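Local structure of cruciferin (Brassica napus, 3KGL) at residues Thr86-Ser90 and Ser260-Pro264. The protein probably serves as a seed storage globulin, a nutrient reservoir whose mature subunits, each an acidic and a basic chain joined by a disulfide, form hexamers. Sequence-based numbering, arbitrary orientation.
Sequences TFQDS and SVIRP
Arg263 lays the aliphatic part of its side chain against Ser90, joining an irregular loop to the residue just after strand 87-89. This short strand pairs antiparallel with strand 141-150 in the first of the two cupin domains of an 11S globulin. The contact is a worked example of a loop held beside a strand without hydrogen bonds between 86-90 and 260-264.

Arg263 CB lies 3.4 Å from Ser90 OG, and the next carbon, CG, is equally far, 3.4 Å, from Ser90 CB. With chi1 at -54°, CG sits beside the backbone N and anti to the carbonyl carbon, which turns it toward Ser90. The chain then bends at chi2 and again at chi3: CD recedes to 4.2 Å from Ser90 CB, while NE comes back to 3.8 Å from the same carbon. CZ, NH1 and NH2 run on away from 86-90, leaving NE the last atom near Ser90. The guanidinium passes Ser90 CB obliquely, and no salt bridge forms with Asp89, since Arg263 NE stays 5.7 Å from Asp89 OD2.

Asp89 is buried, and its carboxylate faces the carbonyl oxygens of Ser260 and Val261, which are acceptors and cannot pair with an ionised acid. On strand 141-150, His143 NE2 is hydrogen-bonded to Asp89 OD1. Glu424 of the second subunit lies close to the same oxygen; the carbonyls, and Glu424 if ionised, would tend to raise the aspartate's pKa, an effect the histidine would partly offset. That subunit also packs Pro422 on Val261, placing the contact at a subunit interface.

Two residues before Asp89, Phe87 presents a ring edge to Ile262, although the modelled separation is too short to be trusted. At the far end of the loop segment, Pro264 CD rests 3.8 Å from Ser90 OG.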
loop_
_atom_site.group_PDB
_atom_site.type_symbol
_atom_site.label_atom_id
_atom_site.label_comp_id
_atom_site.label_asym_id
_atom_site.label_seq_id
_atom_site.Cartn_x
_atom_site.Cartn_y
_atom_site.Cartn_z
ATOM N N THR A 86 -3.089 4.401 34.284
ATOM C CA THR A 86 -4.421 4.871 34.659
ATOM C C THR A 86 -4.913 4.243 35.964
ATOM O O THR A 86 -5.002 4.914 36.996
ATOM C CB THR A 86 -5.455 4.550 33.548
ATOM O OG1 THR A 86 -4.783 4.325 32.301
ATOM C CG2 THR A 86 -6.467 5.684 33.394
ATOM N N PHE A 87 -5.236 2.952 35.905
ATOM C CA PHE A 87 -5.809 2.241 37.047
ATOM C C PHE A 87 -4.804 1.934 38.160
ATOM O O PHE A 87 -3.580 2.018 37.964
ATOM C CB PHE A 87 -6.530 0.964 36.587
ATOM C CG PHE A 87 -7.940 1.203 36.123
ATOM C CD1 PHE A 87 -9.019 0.789 36.889
ATOM C CD2 PHE A 87 -8.191 1.866 34.930
ATOM C CE1 PHE A 87 -10.327 1.020 36.467
ATOM C CE2 PHE A 87 -9.495 2.101 34.506
ATOM C CZ PHE A 87 -10.564 1.675 35.276
ATOM N N GLN A 88 -5.348 1.581 39.326
ATOM C CA GLN A 88 -4.570 1.312 40.534
ATOM C C GLN A 88 -5.190 0.133 41.302
ATOM O O GLN A 88 -6.415 0.006 41.375
ATOM C CB GLN A 88 -4.500 2.582 41.401
ATOM C CG GLN A 88 -3.807 2.431 42.751
ATOM C CD GLN A 88 -4.789 2.276 43.911
ATOM O OE1 GLN A 88 -4.389 2.211 45.076
ATOM N NE2 GLN A 88 -6.080 2.223 43.595
ATOM N N ASP A 89 -4.342 -0.730 41.861
ATOM C CA ASP A 89 -4.799 -1.959 42.522
ATOM C C ASP A 89 -4.505 -2.040 44.020
ATOM O O ASP A 89 -3.345 -2.086 44.429
ATOM C CB ASP A 89 -4.176 -3.181 41.849
ATOM C CG ASP A 89 -5.103 -3.826 40.858
ATOM O OD1 ASP A 89 -4.638 -4.685 40.074
ATOM O OD2 ASP A 89 -6.301 -3.472 40.872
ATOM N N SER A 90 -5.557 -2.089 44.832
ATOM C CA SER A 90 -5.386 -2.309 46.261
ATOM C C SER A 90 -4.533 -3.553 46.484
ATOM O O SER A 90 -4.732 -4.578 45.828
ATOM C CB SER A 90 -6.738 -2.481 46.964
ATOM O OG SER A 90 -7.472 -1.268 47.005
ATOM N N SER A 260 -7.848 -9.603 41.634
ATOM C CA SER A 260 -8.254 -8.245 41.987
ATOM C C SER A 260 -7.485 -7.211 41.151
ATOM O O SER A 260 -6.457 -6.688 41.590
ATOM C CB SER A 260 -8.039 -8.013 43.488
ATOM O OG SER A 260 -6.980 -8.822 43.992
ATOM N N VAL A 261 -8.002 -6.928 39.952
ATOM C CA VAL A 261 -7.335 -6.091 38.943
ATOM C C VAL A 261 -7.907 -4.667 38.825
ATOM O O VAL A 261 -7.284 -3.785 38.225
ATOM C CB VAL A 261 -7.374 -6.767 37.552
ATOM C CG1 VAL A 261 -6.896 -5.813 36.481
ATOM C CG2 VAL A 261 -6.538 -8.032 37.553
ATOM N N ILE A 262 -9.105 -4.464 39.374
ATOM C CA ILE A 262 -9.649 -3.128 39.635
ATOM C C ILE A 262 -10.338 -3.176 40.991
ATOM O O ILE A 262 -11.323 -3.898 41.154
ATOM C CB ILE A 262 -10.724 -2.706 38.623
ATOM C CG1 ILE A 262 -10.408 -3.217 37.211
ATOM C CG2 ILE A 262 -10.919 -1.193 38.685
ATOM C CD1 ILE A 262 -11.607 -3.177 36.266
ATOM N N ARG A 263 -9.847 -2.421 41.966
ATOM C CA ARG A 263 -10.397 -2.548 43.313
ATOM C C ARG A 263 -11.571 -1.590 43.600
ATOM O O ARG A 263 -12.732 -2.012 43.557
ATOM C CB ARG A 263 -9.285 -2.486 44.358
ATOM C CG ARG A 263 -8.188 -3.503 44.103
ATOM C CD ARG A 263 -8.709 -4.927 44.217
ATOM N NE ARG A 263 -8.854 -5.342 45.608
ATOM C CZ ARG A 263 -10.018 -5.455 46.239
ATOM N NH1 ARG A 263 -11.144 -5.193 45.592
ATOM N NH2 ARG A 263 -10.056 -5.836 47.513
ATOM N N PRO A 264 -11.287 -0.315 43.920
ATOM C CA PRO A 264 -12.423 0.608 43.869
ATOM C C PRO A 264 -12.234 1.639 42.758
ATOM O O PRO A 264 -11.246 2.375 42.786
ATOM C CB PRO A 264 -12.359 1.312 45.236
ATOM C CG PRO A 264 -11.081 0.782 45.925
ATOM C CD PRO A 264 -10.250 0.204 44.822
#